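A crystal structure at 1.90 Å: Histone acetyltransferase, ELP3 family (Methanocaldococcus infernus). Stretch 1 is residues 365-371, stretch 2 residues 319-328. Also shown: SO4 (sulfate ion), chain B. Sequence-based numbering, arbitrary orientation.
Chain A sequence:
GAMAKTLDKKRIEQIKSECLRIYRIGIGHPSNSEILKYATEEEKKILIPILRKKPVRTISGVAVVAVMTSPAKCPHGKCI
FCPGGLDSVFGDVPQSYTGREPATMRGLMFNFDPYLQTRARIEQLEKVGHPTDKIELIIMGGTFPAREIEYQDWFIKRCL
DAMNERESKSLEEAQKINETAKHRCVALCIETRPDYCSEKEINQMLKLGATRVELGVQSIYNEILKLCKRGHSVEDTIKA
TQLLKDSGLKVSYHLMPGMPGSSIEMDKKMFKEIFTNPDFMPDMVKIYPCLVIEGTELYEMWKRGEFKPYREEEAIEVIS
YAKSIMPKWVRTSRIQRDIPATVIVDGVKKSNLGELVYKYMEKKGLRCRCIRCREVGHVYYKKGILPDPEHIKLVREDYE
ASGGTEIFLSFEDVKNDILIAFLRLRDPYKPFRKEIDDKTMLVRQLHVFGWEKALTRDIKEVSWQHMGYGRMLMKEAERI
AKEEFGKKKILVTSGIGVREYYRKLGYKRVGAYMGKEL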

ATOM      1  N   GLY A 365     -27.308   0.192   5.390  1.00 34.67           N
ATOM      2  CA  GLY A 365     -26.929  -0.958   6.190  1.00 48.99           C
ATOM      3  C   GLY A 365     -25.760  -1.749   5.637  1.00 47.80           C
ATOM      4  O   GLY A 365     -25.664  -2.942   5.888  1.00 44.46           O
ATOM      5  N   LEU A 366     -24.868  -1.118   4.888  1.00 36.80           N
ATOM      6  CA  LEU A 366     -23.696  -1.801   4.348  1.00 37.81           C
ATOM      7  C   LEU A 366     -22.549  -1.738   5.354  1.00 40.29           C
ATOM      8  O   LEU A 366     -22.176  -0.657   5.812  1.00 40.33           O
ATOM      9  CB  LEU A 366     -23.301  -1.164   3.018  1.00 35.93           C
ATOM     10  CG  LEU A 366     -24.362  -1.146   1.923  1.00 43.27           C
ATOM     11  CD1 LEU A 366     -23.938  -0.320   0.733  1.00 41.67           C
ATOM     12  CD2 LEU A 366     -24.676  -2.568   1.462  1.00 44.81           C
ATOM     13  N   ARG A 367     -22.008  -2.893   5.720  1.00 42.25           N
ATOM     14  CA  ARG A 367     -20.907  -2.962   6.672  1.00 50.64           C
ATOM     15  C   ARG A 367     -19.587  -3.044   5.904  1.00 47.91           C
ATOM     16  O   ARG A 367     -19.528  -3.596   4.805  1.00 40.41           O
ATOM     17  CB  ARG A 367     -21.075  -4.167   7.616  1.00 80.51           C
ATOM     18  CG  ARG A 367     -22.300  -4.116   8.593  1.00111.32           C
ATOM     19  CD  ARG A 367     -22.371  -5.351   9.559  1.00 90.12           C
ATOM     20  N   CYS A 368     -18.540  -2.447   6.461  1.00 46.07           N
ATOM     21  CA  CYS A 368     -17.191  -2.533   5.909  1.00 45.15           C
ATOM     22  C   CYS A 368     -16.313  -3.314   6.880  1.00 45.38           C
ATOM     23  O   CYS A 368     -16.279  -3.009   8.075  1.00 44.87           O
ATOM     24  CB  CYS A 368     -16.604  -1.140   5.664  1.00 49.95           C
ATOM     25  SG  CYS A 368     -14.851  -1.117   5.218  1.00 59.53           S
ATOM     26  N   ARG A 369     -15.629  -4.338   6.382  1.00 35.53           N
ATOM     27  CA  ARG A 369     -14.777  -5.149   7.254  1.00 40.69           C
ATOM     28  C   ARG A 369     -13.292  -5.112   6.868  1.00 38.58           C
ATOM     29  O   ARG A 369     -12.478  -5.879   7.424  1.00 40.27           O
ATOM     30  CB  ARG A 369     -15.293  -6.588   7.276  1.00 48.28           C
ATOM     31  CG  ARG A 369     -15.165  -7.274   5.932  1.00 84.20           C
ATOM     32  CD  ARG A 369     -15.901  -8.623   5.865  1.00 89.85           C
ATOM     33  NE  ARG A 369     -15.612  -9.247   4.583  1.00106.87           N
ATOM     34  CZ  ARG A 369     -15.991  -8.740   3.417  1.00 96.91           C
ATOM     35  NH1 ARG A 369     -16.770  -7.664   3.374  1.00 75.26           N
ATOM     36  NH2 ARG A 369     -15.725  -9.393   2.298  1.00108.14           N
ATOM     37  N   CYS A 370     -12.898  -4.198   5.991  1.00 36.42           N
ATOM     38  CA  CYS A 370     -11.520  -4.163   5.523  1.00 41.07           C
ATOM     39  C   CYS A 370     -10.609  -3.521   6.574  1.00 32.47           C
ATOM     40  O   CYS A 370     -11.054  -3.031   7.604  1.00 35.54           O
ATOM     41  CB  CYS A 370     -11.422  -3.414   4.197  1.00 41.23           C
ATOM     42  SG  CYS A 370     -11.595  -1.664   4.376  1.00 55.94           S
ATOM     43  N   ILE A 371      -9.307  -3.553   6.310  1.00 36.38           N
ATOM     44  CA  ILE A 371      -8.315  -3.213   7.328  1.00 31.29           C
ATOM     45  C   ILE A 371      -8.516  -1.791   7.822  1.00 33.95           C
ATOM     46  O   ILE A 371      -8.496  -1.524   9.024  1.00 33.00           O
ATOM     47  CB  ILE A 371      -6.903  -3.401   6.757  1.00 34.23           C
ATOM     48  CG1 ILE A 371      -6.589  -4.904   6.563  1.00 35.85           C
ATOM     49  CG2 ILE A 371      -5.857  -2.767   7.690  1.00 43.87           C
ATOM     50  CD1 ILE A 371      -5.350  -5.159   5.735  1.00 39.42           C
TER
HETATM   51  S   SO4 B 601     -13.473 -12.016   3.895  1.00 59.95           S
HETATM   52  O1  SO4 B 601     -13.819 -12.982   4.940  1.00 89.26           O
HETATM   53  O2  SO4 B 601     -12.077 -11.619   4.067  1.00 61.84           O
HETATM   54  O3  SO4 B 601     -14.294 -10.847   4.026  1.00104.01           O
HETATM   55  O4  SO4 B 601     -13.718 -12.590   2.576  1.00 56.78           O
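Stretch 2, residues 319-328: ISYAKSIMPK

How do the two backbones run? Residues 366-368 are extended, without forming a regular strand, and link two helices: Gly-365, with positive phi, leaves the preceding helix through a Schellman motif, and Cys-370 takes the N-cap position of the next, which Ile-371 enters. Stretch 2 arrives as the last turns of a helix that begins earlier in the chain. Its backbone then opens out, so that Met-326 and Pro-327 have extended phi/psi values. The two chains advance in the same general direction: Leu-366 lies by Ser-320 and Ser-324, Cys-368 by Ser-324 with the CA atoms 5.1 Å apart, and Cys-370 by Lys-328, where the CA atoms come within 4.3 Å.

What holds the backbones together, if no direct backbone hydrogen bond joins them? Two CA-H...O contacts join them, from Ser-324 CA to Arg-367 O at 3.5 Å and from Lys-328 CA to Arg-369 O, also 3.5 Å. Two waters bridge them further. Water 1 accepts from Arg-369 N at 2.8 Å and donates to Lys-323 O and Met-326 O, each 2.7 Å from its oxygen, so it links the backbone NH of Arg-369 to two carbonyls of stretch 2. The bond from Met-326 N to Lys-323 O is itself long, 3.4 Å, and weak. Water 2 donates to Lys-328 O at 2.7 Å and to Arg-369 O at 2.9 Å, bridging the two carbonyls.

Why is so much of Arg-369 covered by stretch 2? Its CA-to-CB bond points toward the other stretch, and the side chain, p at chi1 and then t at chi2 and chi3, carries the guanidinium to the carbonyls of Ser-324, Ile-325 and Met-326. Near the plane of the group, NH1 donates to Ser-324 O and NH2 to Ile-325 O, both at 3.3 Å and both weak. Met-326 O lies over one face, 2.9 Å from Arg-369 CZ, too far out of plane to accept a hydrogen bond. Nearer the backbone, Arg-369 CG lies 3.9 Å from Lys-328 CG. A sulfate, probably from the crystallisation liquor, sits beside this group and accepts a bond from Lys-328 N to its O2 at 2.9 Å.

How do the remaining residues pack? At one end Leu-366, pointing toward the helix, lays its CB 4.1 Å from Ser-324 CB and its CD1 4.3 Å from Ser-320 CB. The hydroxyl of Ser-324 is engaged within its own helix, OG donating to Tyr-321 O at 2.7 Å, while its methylene meets the leucine. At the other end Cys-370 CB rests 4.0 Å from Met-326 CB, an apolar contact, and Ile-371 brings CG1 to 3.3 Å from Lys-328 O. Cys-368, between these ends, is bonded covalently to a group elsewhere in the structure, and its CA lies 4.1 Å from Lys-323 O.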

ATOM      1  N   ILE A 319     -18.491   3.011  -5.064  1.00 33.31           N
ATOM      2  CA  ILE A 319     -17.478   2.861  -4.025  1.00 32.15           C
ATOM      3  C   ILE A 319     -18.089   2.210  -2.794  1.00 33.21           C
ATOM      4  O   ILE A 319     -17.440   1.414  -2.104  1.00 32.83           O
ATOM      5  CB  ILE A 319     -16.831   4.220  -3.701  1.00 35.39           C
ATOM      6  CG1 ILE A 319     -16.032   4.728  -4.924  1.00 39.76           C
ATOM      7  CG2 ILE A 319     -15.907   4.084  -2.502  1.00 38.63           C
ATOM      8  CD1 ILE A 319     -15.529   6.151  -4.772  1.00 45.39           C
ATOM      9  N   SER A 320     -19.351   2.529  -2.506  1.00 32.81           N
ATOM     10  CA  SER A 320     -20.029   1.892  -1.376  1.00 37.35           C
ATOM     11  C   SER A 320     -20.162   0.385  -1.586  1.00 35.00           C
ATOM     12  O   SER A 320     -19.884  -0.420  -0.679  1.00 35.01           O
ATOM     13  CB  SER A 320     -21.403   2.528  -1.181  1.00 36.47           C
ATOM     14  OG  SER A 320     -21.283   3.855  -0.677  1.00 47.13           O
ATOM     15  N   TYR A 321     -20.531  -0.022  -2.798  1.00 32.77           N
ATOM     16  CA  TYR A 321     -20.523  -1.442  -3.121  1.00 39.76           C
ATOM     17  C   TYR A 321     -19.137  -2.036  -2.909  1.00 30.14           C
ATOM     18  O   TYR A 321     -18.982  -3.074  -2.255  1.00 32.91           O
ATOM     19  CB  TYR A 321     -20.987  -1.670  -4.567  1.00 35.19           C
ATOM     20  CG  TYR A 321     -20.875  -3.121  -4.970  1.00 30.72           C
ATOM     21  CD1 TYR A 321     -21.834  -4.052  -4.569  1.00 40.15           C
ATOM     22  CD2 TYR A 321     -19.771  -3.576  -5.675  1.00 31.58           C
ATOM     23  CE1 TYR A 321     -21.717  -5.392  -4.903  1.00 38.06           C
ATOM     24  CE2 TYR A 321     -19.640  -4.908  -6.001  1.00 37.00           C
ATOM     25  CZ  TYR A 321     -20.606  -5.810  -5.617  1.00 40.86           C
ATOM     26  OH  TYR A 321     -20.439  -7.133  -5.950  1.00 38.93           O
ATOM     27  N   ALA A 322     -18.118  -1.422  -3.504  1.00 29.72           N
ATOM     28  CA  ALA A 322     -16.772  -1.966  -3.399  1.00 30.85           C
ATOM     29  C   ALA A 322     -16.370  -2.168  -1.946  1.00 30.70           C
ATOM     30  O   ALA A 322     -15.849  -3.229  -1.586  1.00 33.41           O
ATOM     31  CB  ALA A 322     -15.769  -1.056  -4.101  1.00 34.38           C
ATOM     32  N   LYS A 323     -16.602  -1.162  -1.089  1.00 33.05           N
ATOM     33  CA  LYS A 323     -16.243  -1.333   0.316  1.00 31.89           C
ATOM     34  C   LYS A 323     -17.066  -2.421   0.994  1.00 37.67           C
ATOM     35  O   LYS A 323     -16.578  -3.081   1.919  1.00 35.95           O
ATOM     36  CB  LYS A 323     -16.410  -0.013   1.053  1.00 35.54           C
ATOM     37  CG  LYS A 323     -15.324   1.026   0.670  1.00 37.76           C
ATOM     38  CD  LYS A 323     -15.399   2.246   1.598  1.00 50.69           C
ATOM     39  CE  LYS A 323     -14.042   2.486   2.263  1.00 76.50           C
ATOM     40  NZ  LYS A 323     -14.032   3.684   3.143  1.00 96.09           N
ATOM     41  N   SER A 324     -18.332  -2.577   0.613  1.00 31.01           N
ATOM     42  CA  SER A 324     -19.172  -3.567   1.275  1.00 32.86           C
ATOM     43  C   SER A 324     -18.709  -4.992   0.980  1.00 32.51           C
ATOM     44  O   SER A 324     -19.045  -5.910   1.735  1.00 37.06           O
ATOM     45  CB  SER A 324     -20.635  -3.414   0.833  1.00 31.64           C
ATOM     46  OG  SER A 324     -20.796  -3.925  -0.473  1.00 36.61           O
ATOM     47  N   ILE A 325     -17.997  -5.216  -0.126  1.00 32.91           N
ATOM     48  CA  ILE A 325     -17.507  -6.556  -0.453  1.00 39.38           C
ATOM     49  C   ILE A 325     -16.011  -6.701  -0.252  1.00 34.27           C
ATOM     50  O   ILE A 325     -15.481  -7.776  -0.521  1.00 37.22           O
ATOM     51  CB  ILE A 325     -17.873  -6.978  -1.892  1.00 37.20           C
ATOM     52  CG1 ILE A 325     -17.124  -6.081  -2.908  1.00 31.77           C
ATOM     53  CG2 ILE A 325     -19.387  -6.953  -2.057  1.00 45.10           C
ATOM     54  CD1 ILE A 325     -16.997  -6.708  -4.304  1.00 39.43           C
ATOM     55  N   MET A 326     -15.306  -5.665   0.190  1.00 29.61           N
ATOM     56  CA  MET A 326     -13.852  -5.775   0.354  1.00 30.17           C
ATOM     57  C   MET A 326     -13.510  -6.823   1.410  1.00 33.91           C
ATOM     58  O   MET A 326     -14.056  -6.773   2.508  1.00 31.36           O
ATOM     59  CB  MET A 326     -13.249  -4.439   0.780  1.00 31.37           C
ATOM     60  CG  MET A 326     -12.536  -3.715  -0.291  1.00 50.96           C
ATOM     61  SD  MET A 326     -12.093  -2.071   0.271  1.00 46.58           S
ATOM     62  CE  MET A 326     -12.316  -1.197  -1.312  1.00 46.59           C
ATOM     63  N   PRO A 327     -12.625  -7.772   1.128  1.00 33.70           N
ATOM     64  CA  PRO A 327     -12.236  -8.744   2.161  1.00 29.98           C
ATOM     65  C   PRO A 327     -11.509  -8.084   3.321  1.00 33.98           C
ATOM     66  O   PRO A 327     -11.041  -6.948   3.266  1.00 32.34           O
ATOM     67  CB  PRO A 327     -11.319  -9.726   1.418  1.00 29.21           C
ATOM     68  CG  PRO A 327     -11.743  -9.576  -0.056  1.00 38.37           C
ATOM     69  CD  PRO A 327     -12.146  -8.139  -0.212  1.00 38.49           C
ATOM     70  N   LYS A 328     -11.392  -8.851   4.397  1.00 26.97           N
ATOM     71  CA  LYS A 328     -10.744  -8.363   5.602  1.00 29.64           C
ATOM     72  C   LYS A 328      -9.269  -8.104   5.383  1.00 27.13           C
ATOM     73  O   LYS A 328      -8.653  -7.412   6.197  1.00 28.45           O
ATOM     74  CB  LYS A 328     -10.909  -9.377   6.739  1.00 38.01           C
ATOM     75  CG  LYS A 328     -12.355  -9.605   7.169  1.00 51.14           C
ATOM     76  CD  LYS A 328     -12.443 -10.699   8.248  1.00108.20           C
ATOM     77  CE  LYS A 328     -13.880 -10.954   8.679  1.00136.05           C
ATOM     78  NZ  LYS A 328     -13.952 -11.756   9.934  1.00126.02           N
TER
HETATM   79  O   HOH W   1     -15.695  -4.924   3.673  1.00 42.27           O
HETATM   80  O   HOH W   2      -9.829  -6.343   8.391  1.00 34.42           O